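Local coordinates for translation initiation factor eIF-2B (Pyrococcus horikoshii, PDB 1VB5), which is the regulatory subunit of archaeal initiation factor 2B and probably catalyses the exchange of GDP for GTP on initiation factor 2, at residues I114-S119 and T141-D146; K137-E142 and E164-A169. All coordinates share one frame; numbering follows the deposited sequence.

Contact 1: I114-S119 and T141-D146; sequences ITHSFS and TESSPD
H116 and T141 meet through a hydrogen bond of 2.7 Å between ND1 of the imidazole and OG1 of the hydroxyl, where the parallel strands 111-115 and 136-141 of the Rossmann-like sheet run out into loops. The bond is moderately bent, at 150°, and T141 OG1 lies at the edge of the ring, near its plane. H116 CG is anti to its backbone N (chi1 175°), and the turn of the ring about the next bond (chi2 55°) then presents ND1 to T141 OG1. The T141 methyl also approaches the same ring nitrogen, with CG2 3.7 Å from H116 ND1.

T141 OG1 has a second partner, S143 OG at 3.0 Å, with either hydroxyl able to donate, so the histidine and both hydroxyls form a short polar chain. S143 packs against the first loop, its CB 3.9 Å from S117 CA. A water further joins the two backbones, donating to S117 O and to T141 O, each at 2.9 Å.

Around this first shell, each end of the arrangement is tied elsewhere in the chain. H116 NE2 is hydrogen-bonded to A198 O, so the ring is gripped through both nitrogens and its rotation is fixed. S117 OG bonds to E148 OE2 in helix 148-158, and M171 of helix 171-175 packs against H116 and T141. Within the first loop, S117 CB lies 4.3 Å above the plane of the H116 ring, displaced toward its rim.

Contact 2: K137-E142 and E164-A169; sequences KVILTE and EVITDA
V138, L140 and E142 bond to E164 and I166 through four backbone hydrogen bonds, the alternating pattern of neighbouring parallel strands in a beta-alpha-beta unit. E164 N gives to V138 O at 2.8 Å, L140 N to E164 O, I166 N to L140 O, and E142 N closes the series on I166 O at 2.9 Å. The axes of strands 137-141 and 164-166 approach to 4.7 Å, and their directions differ by 26°. Weaker CA-H...O contacts reinforce the pairing, as from V165 CA to L140 O at 3.3 Å.

Apolar contacts divide between the two faces. I139 CG2 meets I166 CD1 at 4.0 Å, while L140 CD1 and V165 CG1 come within 4.1 Å on the other face. L140 CG lies between its backbone N and carbonyl carbon (chi1 60°), which brings it against E164 O.

Polar side chains gather beyond the strand ends. D168 OD1 comes 3.3 Å from T141 CB, and the two side chains cross at about a right angle; D168 OD2 bonds to S144 N. E142 lies beside T167, with E142 OE1 3.6 Å from T167 CG2, and its OE2 forms a salt bridge with R241 of the second subunit. An alanine in place of E142 would probably leave that arginine without its acidic mate and open a gap beside the T167 methyl.

Helix 148-158, which links the two strands in sequence, covers the V138 and L140 face through L152 and L156. F174 of helix 171-175 packs on the opposite face against I139, E164 and I166. Strand 111-115 pairs with the other edge of strand 136-141, I139 bonding to I113 and T115 by backbone. Strand 163-166 is outermost within the chain, and V165 makes backbone hydrogen bonds to the second subunit.

How the contacts relate
Strand 136-141 and the loop after it serve both contacts: T141 and E142 belong to each, and the two centres lie about 7 Å apart. In contact 1 this region faces strand 111-115, in contact 2 strand 163-166, so three neighbouring strands are connected. A probable hydrogen bond of 2.9 Å from T115 N to I139 O joins the sheet parts directly. At the loop end, D168 of contact 2 ties the 141-146 loop of contact 1 to the end of strand 163-166. Helix 171-175, whose C175 is disulfide-bonded to C207, touches both contacts. Both also reach the second subunit, although contact 2 does so with more residues.

Contact 1: I114-S119 and T141-D146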
# COMPACT_ATOMS: atom_id res chain seq x y z
N ILE B 114 12.25 -2.74 8.73
CA ILE B 114 11.10 -2.82 7.83
C ILE B 114 11.61 -2.49 6.44
O ILE B 114 12.46 -1.61 6.27
CB ILE B 114 9.97 -1.84 8.24
CG1 ILE B 114 8.75 -2.07 7.35
CG2 ILE B 114 10.45 -0.40 8.11
CD1 ILE B 114 7.47 -1.42 7.87
N THR B 115 11.10 -3.21 5.45
CA THR B 115 11.52 -2.98 4.07
C THR B 115 10.33 -3.19 3.15
O THR B 115 9.26 -3.61 3.59
CB THR B 115 12.69 -3.94 3.68
OG1 THR B 115 13.22 -3.56 2.41
CG2 THR B 115 12.20 -5.39 3.62
N HIS B 116 10.52 -2.90 1.87
CA HIS B 116 9.46 -3.02 0.87
C HIS B 116 10.05 -3.59 -0.41
O HIS B 116 11.20 -3.32 -0.75
CB HIS B 116 8.85 -1.62 0.63
CG HIS B 116 7.83 -1.57 -0.47
ND1 HIS B 116 6.71 -2.37 -0.49
CD2 HIS B 116 7.75 -0.79 -1.57
CE1 HIS B 116 5.99 -2.09 -1.56
NE2 HIS B 116 6.60 -1.13 -2.23
N SER B 117 9.26 -4.41 -1.11
CA SER B 117 9.68 -5.04 -2.35
C SER B 117 10.90 -5.95 -2.16
O SER B 117 11.22 -6.34 -1.03
CB SER B 117 9.98 -3.97 -3.40
OG SER B 117 10.16 -4.56 -4.68
N PHE B 118 11.57 -6.30 -3.26
CA PHE B 118 12.75 -7.16 -3.20
C PHE B 118 13.99 -6.48 -3.76
O PHE B 118 13.96 -5.91 -4.85
CB PHE B 118 12.52 -8.47 -3.97
CG PHE B 118 13.74 -9.37 -4.02
CD1 PHE B 118 14.15 -10.06 -2.89
CD2 PHE B 118 14.49 -9.47 -5.18
CE1 PHE B 118 15.31 -10.84 -2.90
CE2 PHE B 118 15.66 -10.25 -5.22
CZ PHE B 118 16.07 -10.94 -4.07
N SER B 119 15.08 -6.56 -3.01
CA SER B 119 16.35 -5.98 -3.40
C SER B 119 17.45 -6.94 -2.95
O SER B 119 17.62 -7.15 -1.75
CB SER B 119 16.55 -4.63 -2.73
OG SER B 119 17.91 -4.23 -2.77
N THR B 141 6.90 -6.30 3.08
CA THR B 141 5.63 -6.30 2.38
C THR B 141 5.61 -7.36 1.29
O THR B 141 6.65 -7.70 0.74
CB THR B 141 5.35 -4.95 1.71
OG1 THR B 141 6.31 -4.73 0.66
CG2 THR B 141 5.45 -3.83 2.71
N GLU B 142 4.42 -7.88 1.00
CA GLU B 142 4.27 -8.89 -0.05
C GLU B 142 4.58 -8.24 -1.40
O GLU B 142 5.06 -8.91 -2.32
CB GLU B 142 2.85 -9.46 -0.03
CG GLU B 142 1.76 -8.45 -0.30
CD GLU B 142 0.37 -9.00 -0.00
OE1 GLU B 142 -0.63 -8.27 -0.23
OE2 GLU B 142 0.27 -10.16 0.45
N SER B 143 4.30 -6.94 -1.50
CA SER B 143 4.56 -6.13 -2.69
C SER B 143 3.71 -6.41 -3.93
O SER B 143 4.16 -7.08 -4.86
CB SER B 143 6.04 -6.24 -3.09
OG SER B 143 6.89 -5.99 -1.99
N SER B 144 2.49 -5.88 -3.94
CA SER B 144 1.59 -6.06 -5.08
C SER B 144 2.19 -5.39 -6.31
O SER B 144 2.90 -4.40 -6.20
CB SER B 144 0.22 -5.45 -4.77
OG SER B 144 -0.34 -6.06 -3.62
N PRO B 145 1.85 -5.89 -7.51
CA PRO B 145 0.97 -7.02 -7.78
C PRO B 145 1.67 -8.35 -8.04
O PRO B 145 1.02 -9.39 -8.11
CB PRO B 145 0.21 -6.56 -9.00
CG PRO B 145 1.31 -5.93 -9.80
CD PRO B 145 2.08 -5.11 -8.75
N ASP B 146 3.00 -8.33 -8.18
CA ASP B 146 3.76 -9.55 -8.47
C ASP B 146 4.27 -10.28 -7.24
O ASP B 146 4.79 -11.39 -7.35
CB ASP B 146 4.93 -9.22 -9.39
CG ASP B 146 4.48 -8.62 -10.70
OD1 ASP B 146 3.73 -9.30 -11.43
OD2 ASP B 146 4.86 -7.46 -11.00
O HOH W 1 9.28 -6.57 1.07

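Contact 2: K137-E142 and E164-A169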
# COMPACT_ATOMS: atom_id res chain seq x y z
N LYS B 137 14.78 -8.56 13.76
CA LYS B 137 13.61 -9.13 13.10
C LYS B 137 13.33 -8.25 11.89
O LYS B 137 13.68 -7.07 11.87
CB LYS B 137 12.40 -9.12 14.03
CG LYS B 137 12.60 -9.86 15.34
CD LYS B 137 11.40 -9.68 16.27
CE LYS B 137 11.68 -10.24 17.66
NZ LYS B 137 10.55 -10.00 18.61
N VAL B 138 12.68 -8.83 10.88
CA VAL B 138 12.37 -8.08 9.68
C VAL B 138 10.87 -8.05 9.38
O VAL B 138 10.17 -9.04 9.53
CB VAL B 138 13.10 -8.67 8.46
CG1 VAL B 138 12.78 -7.85 7.21
CG2 VAL B 138 14.60 -8.70 8.71
N ILE B 139 10.40 -6.88 8.97
CA ILE B 139 9.01 -6.71 8.58
C ILE B 139 9.11 -6.36 7.11
O ILE B 139 9.83 -5.43 6.74
CB ILE B 139 8.32 -5.55 9.36
CG1 ILE B 139 8.34 -5.85 10.86
CG2 ILE B 139 6.89 -5.39 8.88
CD1 ILE B 139 7.91 -4.69 11.74
N LEU B 140 8.41 -7.11 6.27
CA LEU B 140 8.46 -6.86 4.84
C LEU B 140 7.09 -6.97 4.21
O LEU B 140 6.21 -7.65 4.72
CB LEU B 140 9.42 -7.85 4.18
CG LEU B 140 9.03 -9.32 4.36
CD1 LEU B 140 8.39 -9.82 3.07
CD2 LEU B 140 10.27 -10.14 4.70
N THR B 141 6.90 -6.30 3.08
CA THR B 141 5.63 -6.30 2.38
C THR B 141 5.61 -7.36 1.29
O THR B 141 6.65 -7.70 0.74
CB THR B 141 5.35 -4.95 1.71
OG1 THR B 141 6.31 -4.73 0.66
CG2 THR B 141 5.45 -3.83 2.71
N GLU B 142 4.42 -7.88 1.00
CA GLU B 142 4.27 -8.89 -0.05
C GLU B 142 4.58 -8.24 -1.40
O GLU B 142 5.06 -8.91 -2.32
CB GLU B 142 2.85 -9.46 -0.03
CG GLU B 142 1.76 -8.45 -0.30
CD GLU B 142 0.37 -9.00 -0.00
OE1 GLU B 142 -0.63 -8.27 -0.23
OE2 GLU B 142 0.27 -10.16 0.45
N GLU B 164 8.35 -11.11 9.41
CA GLU B 164 6.91 -11.00 9.46
C GLU B 164 6.51 -10.36 8.13
O GLU B 164 7.15 -9.40 7.69
CB GLU B 164 6.52 -10.09 10.62
CG GLU B 164 5.10 -10.23 11.11
CD GLU B 164 4.80 -9.30 12.29
OE1 GLU B 164 3.75 -9.50 12.95
OE2 GLU B 164 5.61 -8.38 12.55
N VAL B 165 5.48 -10.89 7.47
CA VAL B 165 5.03 -10.33 6.20
C VAL B 165 3.73 -9.55 6.36
O VAL B 165 2.85 -9.96 7.11
CB VAL B 165 4.77 -11.43 5.15
CG1 VAL B 165 4.52 -10.78 3.78
CG2 VAL B 165 5.94 -12.39 5.09
N ILE B 166 3.61 -8.43 5.66
CA ILE B 166 2.40 -7.61 5.72
C ILE B 166 2.00 -7.21 4.30
O ILE B 166 2.73 -7.47 3.35
CB ILE B 166 2.63 -6.30 6.55
CG1 ILE B 166 3.65 -5.39 5.86
CG2 ILE B 166 3.11 -6.65 7.95
CD1 ILE B 166 3.90 -4.06 6.58
N THR B 167 0.81 -6.62 4.16
CA THR B 167 0.35 -6.16 2.85
C THR B 167 0.92 -4.76 2.71
O THR B 167 1.29 -4.14 3.71
CB THR B 167 -1.18 -6.08 2.79
OG1 THR B 167 -1.64 -5.16 3.78
CG2 THR B 167 -1.80 -7.45 3.05
N ASP B 168 0.98 -4.23 1.49
CA ASP B 168 1.52 -2.89 1.29
C ASP B 168 0.77 -1.81 2.09
O ASP B 168 1.38 -0.91 2.66
CB ASP B 168 1.51 -2.52 -0.20
CG ASP B 168 2.21 -3.56 -1.09
OD1 ASP B 168 2.96 -4.41 -0.56
OD2 ASP B 168 2.03 -3.52 -2.33
N ALA B 169 -0.55 -1.91 2.13
CA ALA B 169 -1.36 -0.92 2.83
C ALA B 169 -1.15 -0.88 4.35
O ALA B 169 -1.63 0.04 5.02
CB ALA B 169 -2.84 -1.14 2.51
O HOH W 2 -0.32 -5.93 -0.65